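Long-range contacts in glutathione S-transferase domain (PDB 4MF5), which binds glutathione and probably transfers it to other, electrophilic compounds: residues 51-62 with 201-211; 87-98 with 108-118. All coordinates share one frame; numbering follows the deposited sequence.

Both contacts are buried, and their centres lie about 13 Å apart. Contact 1 joins the two domains, setting helix 51-63 of the N-terminal domain against helix 203-216 of the C-terminal one; contact 2 lies wholly within the N-terminal domain, where a beta hairpin runs on into helix 112-123. Aliphatic and proline packing, with a polar bond near each end, makes the first; backbone pairing and an amide laid on a phenyl ring make the second, which also faces the second subunit. In sequence, both segments of contact 2 fall between those of contact 1. They meet at Lys55 and Ser112, and both reach glutathione.

Contact 1 of 2, residues 51-62 with 201-211; sequences PNGVKVSIMLEE and YSIADIATFPW. With GSH (glutathione), chain D.
Trp211 receives two neighbours from the start of helix 51-63. CB of Pro51 lies over the five-membered ring of its indole, 3.5 Å from the centroid and 13° off the normal, a CH-pi contact suited to a rigid proline in the first turn. At the indole edge NE1 donates to OD1 of Asn52 (2.9 Å); the acceptor lies in the ring plane, yet the indole N-H arrives from above the amide plane. ND2 of Asn52 points to glutathione OE1 in a weak bond, so Trp211 probably helps, from the second shell, to orient a ligand residue.

Farther along, aliphatic groups fill the space between the two segments, whose axes approach to 8.6 Å and run roughly antiparallel (144°). Pro210 CB meets Val54 CG2 at 3.6 Å, while Ile206 presses CG2 against the carbonyl O of Lys55 and sends CD1 to Met59 SD (3.8 Å). At the far end Tyr201 OH makes a weak bond to OE2 of Glu62, whose firmer partner is Arg243. The buried ammonium of Lys55 bonds chiefly to Gln144.

This interdomain seam, characteristic of the glutathione transferase fold, is bordered by helix 131-161 near Lys55 and by helices 231-242 and 244-250 near Ile58 and Glu62.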
loop_
_atom_site.group_PDB
_atom_site.type_symbol
_atom_site.label_atom_id
_atom_site.label_comp_id
_atom_site.label_asym_id
_atom_site.label_seq_id
_atom_site.Cartn_x
_atom_site.Cartn_y
_atom_site.Cartn_z
ATOM N N PRO A 51 -12.157 8.814 2.753
ATOM C CA PRO A 51 -11.576 8.400 1.459
ATOM C C PRO A 51 -11.303 6.917 1.323
ATOM O O PRO A 51 -11.552 6.337 0.252
ATOM C CB PRO A 51 -10.304 9.238 1.370
ATOM C CG PRO A 51 -10.630 10.426 2.176
ATOM C CD PRO A 51 -11.497 10.002 3.307
ATOM N N ASN A 52 -10.761 6.275 2.343
ATOM C CA ASN A 52 -10.482 4.852 2.219
ATOM C C ASN A 52 -11.766 4.041 2.127
ATOM O O ASN A 52 -11.803 3.040 1.410
ATOM C CB ASN A 52 -9.621 4.344 3.358
ATOM C CG ASN A 52 -8.220 4.921 3.322
ATOM O OD1 ASN A 52 -7.713 5.260 2.249
ATOM N ND2 ASN A 52 -7.559 4.977 4.473
ATOM N N GLY A 53 -12.812 4.436 2.850
ATOM C CA GLY A 53 -14.072 3.743 2.782
ATOM C C GLY A 53 -14.749 3.867 1.436
ATOM O O GLY A 53 -15.263 2.883 0.883
ATOM N N VAL A 54 -14.769 5.073 0.885
ATOM C CA VAL A 54 -15.465 5.271 -0.368
ATOM C C VAL A 54 -14.761 4.614 -1.531
ATOM O O VAL A 54 -15.396 4.331 -2.542
ATOM C CB VAL A 54 -15.773 6.755 -0.682
ATOM C CG1 VAL A 54 -16.599 7.370 0.437
ATOM C CG2 VAL A 54 -14.519 7.549 -0.994
ATOM N N LYS A 55 -13.462 4.321 -1.458
ATOM C CA LYS A 55 -12.869 3.519 -2.509
ATOM C C LYS A 55 -13.718 2.269 -2.722
ATOM O O LYS A 55 -13.955 1.852 -3.869
ATOM C CB LYS A 55 -11.449 3.070 -2.138
ATOM C CG LYS A 55 -10.412 4.156 -1.949
ATOM C CD LYS A 55 -9.120 3.526 -1.452
ATOM C CE LYS A 55 -8.049 4.475 -0.971
ATOM N NZ LYS A 55 -6.920 3.718 -0.396
ATOM N N VAL A 56 -14.072 1.605 -1.622
ATOM C CA VAL A 56 -14.752 0.330 -1.703
ATOM C C VAL A 56 -16.216 0.481 -2.098
ATOM O O VAL A 56 -16.699 -0.259 -2.938
ATOM C CB VAL A 56 -14.542 -0.469 -0.420
ATOM C CG1 VAL A 56 -15.343 -1.761 -0.448
ATOM C CG2 VAL A 56 -13.061 -0.759 -0.240
ATOM N N SER A 57 -16.944 1.410 -1.484
ATOM C CA SER A 57 -18.332 1.607 -1.903
ATOM C C SER A 57 -18.409 2.080 -3.356
ATOM O O SER A 57 -19.317 1.643 -4.086
ATOM C CB SER A 57 -19.062 2.548 -0.960
ATOM O OG SER A 57 -18.321 3.727 -0.781
ATOM N N ILE A 58 -17.484 2.938 -3.804
ATOM C CA ILE A 58 -17.455 3.316 -5.207
ATOM C C ILE A 58 -17.236 2.087 -6.088
ATOM O O ILE A 58 -17.921 1.890 -7.084
ATOM C CB ILE A 58 -16.404 4.398 -5.492
ATOM C CG1 ILE A 58 -16.827 5.721 -4.819
ATOM C CG2 ILE A 58 -16.185 4.557 -6.983
ATOM C CD1 ILE A 58 -15.732 6.770 -4.778
ATOM N N MET A 59 -16.270 1.242 -5.740
ATOM C CA MET A 59 -16.015 0.036 -6.532
ATOM C C MET A 59 -17.268 -0.848 -6.625
ATOM O O MET A 59 -17.608 -1.378 -7.689
ATOM C CB MET A 59 -14.850 -0.732 -5.915
ATOM C CG MET A 59 -14.496 -2.024 -6.637
ATOM S SD MET A 59 -13.896 -1.703 -8.311
ATOM C CE MET A 59 -13.326 -3.355 -8.716
ATOM N N LEU A 60 -17.962 -1.019 -5.512
ATOM C CA LEU A 60 -19.184 -1.801 -5.486
ATOM C C LEU A 60 -20.256 -1.182 -6.365
ATOM O O LEU A 60 -20.947 -1.888 -7.107
ATOM C CB LEU A 60 -19.671 -1.985 -4.044
ATOM C CG LEU A 60 -18.760 -2.868 -3.191
ATOM C CD1 LEU A 60 -19.023 -2.651 -1.705
ATOM C CD2 LEU A 60 -18.893 -4.339 -3.552
ATOM N N GLU A 61 -20.425 0.136 -6.296
ATOM C CA GLU A 61 -21.403 0.810 -7.132
ATOM C C GLU A 61 -21.033 0.747 -8.607
ATOM O O GLU A 61 -21.912 0.584 -9.449
ATOM C CB GLU A 61 -21.559 2.273 -6.681
ATOM C CG GLU A 61 -22.194 2.420 -5.307
ATOM C CD GLU A 61 -23.652 2.025 -5.246
ATOM O OE1 GLU A 61 -24.311 1.948 -6.303
ATOM O OE2 GLU A 61 -24.149 1.832 -4.114
ATOM N N GLU A 62 -19.753 0.859 -8.938
ATOM C CA GLU A 62 -19.313 0.791 -10.328
ATOM C C GLU A 62 -19.576 -0.585 -10.919
ATOM O O GLU A 62 -20.036 -0.704 -12.058
ATOM C CB GLU A 62 -17.815 1.104 -10.435
ATOM C CG GLU A 62 -17.461 2.563 -10.181
ATOM C CD GLU A 62 -17.696 3.517 -11.328
ATOM O OE1 GLU A 62 -18.226 3.081 -12.386
ATOM O OE2 GLU A 62 -17.345 4.703 -11.178
ATOM N N TYR A 201 -10.766 3.480 -17.289
ATOM C CA TYR A 201 -10.996 3.749 -15.878
ATOM C C TYR A 201 -10.797 2.449 -15.095
ATOM O O TYR A 201 -11.232 1.392 -15.546
ATOM C CB TYR A 201 -12.434 4.247 -15.741
ATOM C CG TYR A 201 -12.968 4.464 -14.354
ATOM C CD1 TYR A 201 -12.575 5.552 -13.588
ATOM C CD2 TYR A 201 -13.946 3.620 -13.831
ATOM C CE1 TYR A 201 -13.154 5.806 -12.350
ATOM C CE2 TYR A 201 -14.517 3.855 -12.602
ATOM C CZ TYR A 201 -14.143 4.972 -11.871
ATOM O OH TYR A 201 -14.746 5.295 -10.669
ATOM N N SER A 202 -10.177 2.537 -13.927
ATOM C CA SER A 202 -9.791 1.335 -13.210
ATOM C C SER A 202 -9.760 1.539 -11.711
ATOM O O SER A 202 -9.917 2.659 -11.199
ATOM C CB SER A 202 -8.396 0.875 -13.664
ATOM O OG SER A 202 -7.372 1.709 -13.109
ATOM N N ILE A 203 -9.423 0.470 -11.001
ATOM C CA ILE A 203 -9.202 0.542 -9.580
ATOM C C ILE A 203 -8.113 1.540 -9.196
ATOM O O ILE A 203 -8.111 2.017 -8.057
ATOM C CB ILE A 203 -8.911 -0.850 -8.957
ATOM C CG1 ILE A 203 -7.670 -1.525 -9.546
ATOM C CG2 ILE A 203 -10.152 -1.714 -9.028
ATOM C CD1 ILE A 203 -7.271 -2.772 -8.802
ATOM N N ALA A 204 -7.153 1.836 -10.081
ATOM C CA ALA A 204 -6.174 2.862 -9.738
ATOM C C ALA A 204 -6.835 4.228 -9.532
ATOM O O ALA A 204 -6.484 4.982 -8.614
ATOM C CB ALA A 204 -5.092 2.941 -10.807
ATOM N N ASP A 205 -7.781 4.563 -10.400
ATOM C CA ASP A 205 -8.509 5.834 -10.274
ATOM C C ASP A 205 -9.389 5.831 -9.030
ATOM O O ASP A 205 -9.476 6.826 -8.297
ATOM C CB ASP A 205 -9.342 6.064 -11.542
ATOM C CG ASP A 205 -8.494 5.935 -12.793
ATOM O OD1 ASP A 205 -7.590 6.782 -12.967
ATOM O OD2 ASP A 205 -8.740 4.970 -13.554
ATOM N N ILE A 206 -10.079 4.717 -8.803
ATOM C CA ILE A 206 -10.952 4.585 -7.649
ATOM C C ILE A 206 -10.171 4.728 -6.340
ATOM O O ILE A 206 -10.664 5.311 -5.379
ATOM C CB ILE A 206 -11.737 3.264 -7.727
ATOM C CG1 ILE A 206 -12.680 3.299 -8.945
ATOM C CG2 ILE A 206 -12.503 3.017 -6.438
ATOM C CD1 ILE A 206 -13.359 1.974 -9.245
ATOM N N ALA A 207 -8.938 4.204 -6.307
ATOM C CA ALA A 207 -8.109 4.344 -5.112
ATOM C C ALA A 207 -7.699 5.789 -4.884
ATOM O O ALA A 207 -7.567 6.238 -3.752
ATOM C CB ALA A 207 -6.877 3.476 -5.217
ATOM N N THR A 208 -7.407 6.510 -5.969
ATOM C CA THR A 208 -6.659 7.763 -5.914
ATOM C C THR A 208 -7.552 8.994 -5.810
ATOM O O THR A 208 -7.322 9.876 -4.973
ATOM C CB THR A 208 -5.748 7.855 -7.142
ATOM O OG1 THR A 208 -4.862 6.729 -7.166
ATOM C CG2 THR A 208 -4.938 9.122 -7.148
ATOM N N PHE A 209 -8.549 9.105 -6.669
ATOM C CA PHE A 209 -9.326 10.351 -6.731
ATOM C C PHE A 209 -10.137 10.677 -5.474
ATOM O O PHE A 209 -10.297 11.858 -5.188
ATOM C CB PHE A 209 -10.122 10.460 -8.027
ATOM C CG PHE A 209 -9.216 10.631 -9.217
ATOM C CD1 PHE A 209 -8.569 11.840 -9.437
ATOM C CD2 PHE A 209 -8.926 9.574 -10.061
ATOM C CE1 PHE A 209 -7.670 11.978 -10.473
ATOM C CE2 PHE A 209 -8.025 9.707 -11.089
ATOM C CZ PHE A 209 -7.387 10.920 -11.293
ATOM N N PRO A 210 -10.590 9.691 -4.669
ATOM C CA PRO A 210 -11.227 10.079 -3.405
ATOM C C PRO A 210 -10.286 10.872 -2.490
ATOM O O PRO A 210 -10.731 11.724 -1.713
ATOM C CB PRO A 210 -11.628 8.739 -2.774
ATOM C CG PRO A 210 -11.862 7.862 -3.973
ATOM C CD PRO A 210 -10.729 8.231 -4.894
ATOM N N TRP A 211 -8.995 10.571 -2.566
ATOM C CA TRP A 211 -7.999 11.284 -1.775
ATOM C C TRP A 211 -7.711 12.676 -2.323
ATOM O O TRP A 211 -7.542 13.612 -1.559
ATOM C CB TRP A 211 -6.739 10.437 -1.627
ATOM C CG TRP A 211 -6.836 9.517 -0.455
ATOM C CD1 TRP A 211 -7.171 8.191 -0.444
ATOM C CD2 TRP A 211 -6.689 9.906 0.901
ATOM N NE1 TRP A 211 -7.210 7.731 0.831
ATOM C CE2 TRP A 211 -6.911 8.761 1.683
ATOM C CE3 TRP A 211 -6.414 11.119 1.530
ATOM C CZ2 TRP A 211 -6.844 8.789 3.073
ATOM C CZ3 TRP A 211 -6.349 11.137 2.924
ATOM C CH2 TRP A 211 -6.562 9.990 3.669
HETATM C CG1 GSH D . -8.065 3.079 6.582
HETATM C CD1 GSH D . -9.071 4.087 7.023
HETATM O OE1 GSH D . -9.714 4.814 6.249
HETATM N N2 GSH D . -9.243 4.132 8.316
HETATM C CA2 GSH D . -9.316 5.336 9.110
HETATM C C2 GSH D . -10.002 4.868 10.338
HETATM O O2 GSH D . -10.772 3.842 10.280
HETATM C CB2 GSH D . -10.077 6.558 8.671
HETATM S SG2 GSH D . -10.891 6.404 7.093
HETATM N N3 GSH D . -9.737 5.536 11.441
HETATM C CA3 GSH D . -10.173 5.031 12.719
HETATM C C3 GSH D . -9.111 5.297 13.759
HETATM O O31 GSH D . -8.099 5.939 13.407
HETATM O O32 GSH D . -9.256 4.883 14.930
#

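Contact 2 of 2, residues 87-98 with 108-118; sequences LNPNNKIPAIID and PLFESGAILIY. With GSH (glutathione), chain D; FMT (formic acid), chain B.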
loop_
_atom_site.group_PDB
_atom_site.type_symbol
_atom_site.label_atom_id
_atom_site.label_comp_id
_atom_site.label_asym_id
_atom_site.label_seq_id
_atom_site.Cartn_x
_atom_site.Cartn_y
_atom_site.Cartn_z
ATOM N N LEU A 87 -12.787 -8.578 12.813
ATOM C CA LEU A 87 -12.657 -8.587 11.358
ATOM C C LEU A 87 -11.395 -7.838 10.918
ATOM O O LEU A 87 -10.624 -8.337 10.095
ATOM C CB LEU A 87 -13.891 -7.977 10.702
ATOM C CG LEU A 87 -13.881 -7.933 9.180
ATOM C CD1 LEU A 87 -13.676 -9.324 8.579
ATOM C CD2 LEU A 87 -15.142 -7.298 8.646
ATOM N N ASN A 88 -11.181 -6.635 11.450
ATOM C CA ASN A 88 -9.966 -5.884 11.148
ATOM C C ASN A 88 -9.225 -5.552 12.430
ATOM O O ASN A 88 -9.581 -4.605 13.137
ATOM C CB ASN A 88 -10.204 -4.586 10.384
ATOM C CG ASN A 88 -8.872 -3.935 10.037
ATOM O OD1 ASN A 88 -7.816 -4.489 10.371
ATOM N ND2 ASN A 88 -8.885 -2.806 9.378
ATOM N N PRO A 89 -8.194 -6.339 12.764
ATOM C CA PRO A 89 -7.448 -6.083 14.003
ATOM C C PRO A 89 -6.675 -4.748 14.007
ATOM O O PRO A 89 -6.225 -4.324 15.060
ATOM C CB PRO A 89 -6.488 -7.271 14.059
ATOM C CG PRO A 89 -6.276 -7.641 12.639
ATOM C CD PRO A 89 -7.628 -7.472 12.004
ATOM N N ASN A 90 -6.556 -4.098 12.850
ATOM C CA ASN A 90 -5.995 -2.760 12.753
ATOM C C ASN A 90 -7.016 -1.666 13.071
ATOM O O ASN A 90 -6.649 -0.492 13.065
ATOM C CB ASN A 90 -5.380 -2.552 11.373
ATOM C CG ASN A 90 -4.558 -1.289 11.263
ATOM O OD1 ASN A 90 -3.771 -0.969 12.153
ATOM N ND2 ASN A 90 -4.678 -0.601 10.137
ATOM N N ASN A 91 -8.276 -2.020 13.344
ATOM C CA ASN A 91 -9.253 -1.040 13.819
ATOM C C ASN A 91 -9.556 0.078 12.824
ATOM O O ASN A 91 -9.977 1.162 13.234
ATOM C CB ASN A 91 -8.968 -0.534 15.275
ATOM C CG ASN A 91 -7.841 0.487 15.435
ATOM O OD1 ASN A 91 -7.970 1.671 15.034
ATOM N ND2 ASN A 91 -6.803 0.093 16.128
ATOM N N LYS A 92 -9.441 -0.207 11.523
ATOM C CA LYS A 92 -9.642 0.789 10.502
ATOM C C LYS A 92 -10.702 0.348 9.499
ATOM O O LYS A 92 -10.834 -0.819 9.156
ATOM C CB LYS A 92 -8.334 1.054 9.767
ATOM C CG LYS A 92 -7.240 1.606 10.596
ATOM C CD LYS A 92 -7.523 2.933 11.238
ATOM C CE LYS A 92 -6.329 3.356 12.112
ATOM N NZ LYS A 92 -5.138 3.774 11.318
ATOM N N ILE A 93 -11.472 1.297 9.027
ATOM C CA ILE A 93 -12.372 1.027 7.925
ATOM C C ILE A 93 -11.645 1.256 6.595
ATOM O O ILE A 93 -10.665 1.972 6.518
ATOM C CB ILE A 93 -13.665 1.851 8.027
ATOM C CG1 ILE A 93 -13.391 3.346 7.843
ATOM C CG2 ILE A 93 -14.424 1.545 9.313
ATOM C CD1 ILE A 93 -13.404 3.770 6.389
ATOM N N PRO A 94 -12.127 0.627 5.531
ATOM C CA PRO A 94 -13.228 -0.322 5.448
ATOM C C PRO A 94 -12.782 -1.756 5.683
ATOM O O PRO A 94 -11.591 -2.092 5.613
ATOM C CB PRO A 94 -13.686 -0.148 3.997
ATOM C CG PRO A 94 -12.385 0.083 3.280
ATOM C CD PRO A 94 -11.560 0.911 4.198
ATOM N N ALA A 95 -13.779 -2.605 5.901
ATOM C CA ALA A 95 -13.575 -4.052 5.880
ATOM C C ALA A 95 -14.821 -4.674 5.278
ATOM O O ALA A 95 -15.903 -4.073 5.290
ATOM C CB ALA A 95 -13.316 -4.570 7.289
ATOM N N ILE A 96 -14.664 -5.883 4.733
ATOM C CA ILE A 96 -15.766 -6.620 4.128
ATOM C C ILE A 96 -15.807 -8.057 4.611
ATOM O O ILE A 96 -14.799 -8.621 5.034
ATOM C CB ILE A 96 -15.686 -6.612 2.573
ATOM C CG1 ILE A 96 -14.448 -7.345 2.059
ATOM C CG2 ILE A 96 -15.780 -5.197 2.035
ATOM C CD1 ILE A 96 -14.511 -7.746 0.613
ATOM N N ILE A 97 -16.981 -8.656 4.468
ATOM C CA ILE A 97 -17.098 -10.119 4.402
ATOM C C ILE A 97 -17.918 -10.437 3.167
ATOM O O ILE A 97 -19.087 -10.028 3.083
ATOM C CB ILE A 97 -17.775 -10.745 5.639
ATOM C CG1 ILE A 97 -16.953 -10.466 6.909
ATOM C CG2 ILE A 97 -17.932 -12.251 5.418
ATOM C CD1 ILE A 97 -17.719 -10.704 8.191
ATOM N N ASP A 98 -17.305 -11.123 2.205
ATOM C CA ASP A 98 -18.051 -11.593 1.037
ATOM C C ASP A 98 -18.563 -12.986 1.379
ATOM O O ASP A 98 -17.751 -13.898 1.482
ATOM C CB ASP A 98 -17.185 -11.620 -0.208
ATOM C CG ASP A 98 -17.974 -11.963 -1.464
ATOM O OD1 ASP A 98 -19.191 -12.277 -1.329
ATOM O OD2 ASP A 98 -17.379 -11.921 -2.561
ATOM N N PRO A 108 -13.421 -12.898 4.600
ATOM C CA PRO A 108 -13.203 -11.642 5.334
ATOM C C PRO A 108 -11.998 -10.931 4.736
ATOM O O PRO A 108 -11.023 -11.583 4.382
ATOM C CB PRO A 108 -12.895 -12.126 6.750
ATOM C CG PRO A 108 -12.203 -13.445 6.542
ATOM C CD PRO A 108 -12.831 -14.052 5.305
ATOM N N LEU A 109 -12.042 -9.604 4.635
ATOM C CA LEU A 109 -10.905 -8.889 4.080
ATOM C C LEU A 109 -10.911 -7.453 4.551
ATOM O O LEU A 109 -11.969 -6.814 4.594
ATOM C CB LEU A 109 -10.939 -8.961 2.534
ATOM C CG LEU A 109 -9.621 -8.740 1.814
ATOM C CD1 LEU A 109 -8.645 -9.867 2.095
ATOM C CD2 LEU A 109 -9.854 -8.621 0.312
ATOM N N PHE A 110 -9.727 -6.937 4.874
ATOM C CA PHE A 110 -9.569 -5.512 5.135
ATOM C C PHE A 110 -8.449 -4.990 4.242
ATOM O O PHE A 110 -7.879 -5.741 3.458
ATOM C CB PHE A 110 -9.410 -5.209 6.629
ATOM C CG PHE A 110 -8.172 -5.782 7.270
ATOM C CD1 PHE A 110 -8.165 -7.050 7.838
ATOM C CD2 PHE A 110 -6.986 -5.038 7.310
ATOM C CE1 PHE A 110 -7.003 -7.554 8.415
ATOM C CE2 PHE A 110 -5.840 -5.550 7.888
ATOM C CZ PHE A 110 -5.844 -6.811 8.437
ATOM N N GLU A 111 -8.194 -3.676 4.352
ATOM C CA GLU A 111 -7.281 -2.897 3.500
ATOM C C GLU A 111 -7.992 -2.553 2.206
ATOM O O GLU A 111 -8.178 -3.398 1.325
ATOM C CB GLU A 111 -5.929 -3.569 3.213
ATOM C CG GLU A 111 -5.101 -3.791 4.468
ATOM C CD GLU A 111 -4.624 -2.532 5.074
ATOM O OE1 GLU A 111 -4.262 -1.605 4.281
ATOM O OE2 GLU A 111 -4.529 -2.427 6.313
ATOM N N SER A 112 -8.334 -1.288 2.048
ATOM C CA SER A 112 -9.053 -0.828 0.855
ATOM C C SER A 112 -8.371 -1.282 -0.421
ATOM O O SER A 112 -9.030 -1.770 -1.332
ATOM C CB SER A 112 -9.177 0.687 0.900
ATOM O OG SER A 112 -7.919 1.335 0.880
ATOM N N GLY A 113 -7.049 -1.146 -0.530
ATOM C CA GLY A 113 -6.365 -1.542 -1.758
ATOM C C GLY A 113 -6.483 -3.022 -2.063
ATOM O O GLY A 113 -6.574 -3.422 -3.221
ATOM N N ALA A 114 -6.431 -3.851 -1.011
ATOM C CA ALA A 114 -6.626 -5.288 -1.189
ATOM C C ALA A 114 -8.044 -5.604 -1.641
ATOM O O ALA A 114 -8.259 -6.446 -2.509
ATOM C CB ALA A 114 -6.300 -6.061 0.083
ATOM N N ILE A 115 -9.020 -4.939 -1.035
ATOM C CA ILE A 115 -10.421 -5.124 -1.394
ATOM C C ILE A 115 -10.659 -4.719 -2.848
ATOM O O ILE A 115 -11.399 -5.395 -3.562
ATOM C CB ILE A 115 -11.329 -4.381 -0.413
ATOM C CG1 ILE A 115 -11.200 -4.961 1.000
ATOM C CG2 ILE A 115 -12.775 -4.420 -0.898
ATOM C CD1 ILE A 115 -11.731 -4.036 2.078
ATOM N N LEU A 116 -10.026 -3.649 -3.312
ATOM C CA LEU A 116 -10.184 -3.257 -4.708
ATOM C C LEU A 116 -9.697 -4.353 -5.657
ATOM O O LEU A 116 -10.361 -4.649 -6.661
ATOM C CB LEU A 116 -9.450 -1.953 -5.018
ATOM C CG LEU A 116 -10.020 -0.688 -4.395
ATOM C CD1 LEU A 116 -9.139 0.490 -4.717
ATOM C CD2 LEU A 116 -11.439 -0.427 -4.860
ATOM N N ILE A 117 -8.526 -4.930 -5.378
ATOM C CA ILE A 117 -7.998 -6.009 -6.216
ATOM C C ILE A 117 -8.944 -7.219 -6.161
ATOM O O ILE A 117 -9.270 -7.803 -7.190
ATOM C CB ILE A 117 -6.561 -6.371 -5.787
ATOM C CG1 ILE A 117 -5.636 -5.188 -6.044
ATOM C CG2 ILE A 117 -6.105 -7.608 -6.545
ATOM C CD1 ILE A 117 -4.289 -5.308 -5.327
ATOM N N TYR A 118 -9.371 -7.596 -4.957
ATOM C CA TYR A 118 -10.308 -8.703 -4.811
ATOM C C TYR A 118 -11.571 -8.487 -5.645
ATOM O O TYR A 118 -12.002 -9.384 -6.357
ATOM C CB TYR A 118 -10.680 -8.910 -3.337
ATOM C CG TYR A 118 -11.803 -9.900 -3.199
ATOM C CD1 TYR A 118 -11.618 -11.233 -3.561
ATOM C CD2 TYR A 118 -13.075 -9.503 -2.791
ATOM C CE1 TYR A 118 -12.661 -12.119 -3.538
ATOM C CE2 TYR A 118 -14.112 -10.411 -2.729
ATOM C CZ TYR A 118 -13.904 -11.730 -3.105
ATOM O OH TYR A 118 -14.893 -12.670 -3.072
HETATM C CG1 GSH D . -8.065 3.079 6.582
HETATM C CD1 GSH D . -9.071 4.087 7.023
HETATM O OE1 GSH D . -9.714 4.814 6.249
HETATM N N2 GSH D . -9.243 4.132 8.316
HETATM C CA2 GSH D . -9.316 5.336 9.110
HETATM C C2 GSH D . -10.002 4.868 10.338
HETATM O O2 GSH D . -10.772 3.842 10.280
HETATM C CB2 GSH D . -10.077 6.558 8.671
HETATM S SG2 GSH D . -10.891 6.404 7.093
HETATM N N3 GSH D . -9.737 5.536 11.441
HETATM C CA3 GSH D . -10.173 5.031 12.719
HETATM C C3 GSH D . -9.111 5.297 13.759
HETATM O O31 GSH D . -8.099 5.939 13.407
HETATM O O32 GSH D . -9.256 4.883 14.930
HETATM C C FMT B . -7.192 1.249 4.195
HETATM O O1 FMT B . -6.780 1.802 3.168
HETATM O O2 FMT B . -8.095 0.387 4.247
HETATM O O HOH W 1 -6.580 -1.479 7.961
HETATM O O HOH W 2 -8.864 -1.412 6.170
#
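The amide of Asn88, in the loop before a beta hairpin of the thioredoxin-like domain, lies flat on the ring of Phe110. The two planes are 16° apart, and OD1 of Asn88 sits 3.1 Å above the ring, over its centre. Asn88 reaches the ring because a chi1 of -176° swings its CG to the side opposite the backbone N; the same amide closes an Asx turn, OD1 accepting from Asn90 N, while ND2 donates to Lys92 O. An asparagine suits this place because one amide serves both turn and ring. Trp140 of the second subunit meets the same phenyl edge-to-face.

In the hairpin, Ile96 and Leu109 form an antiparallel hydrogen-bonded pair and point the same way, side by side, with Ile96 CG1 3.9 Å from Leu109 CB. Beyond them CD1 of Ile96 meets CG2 of Ile115 on the helix. Glutathione is held by the loop ending in cis-Pro94, where Ile93 N donates to its O2 (2.9 Å).

Asp98 and Tyr118 tie strand to helix. OD2 of Asp98, which also pairs with Lys122, accepts a hydrogen bond from Tyr118 OH at 2.6 Å, on its anti side and 30° out of the carboxylate plane.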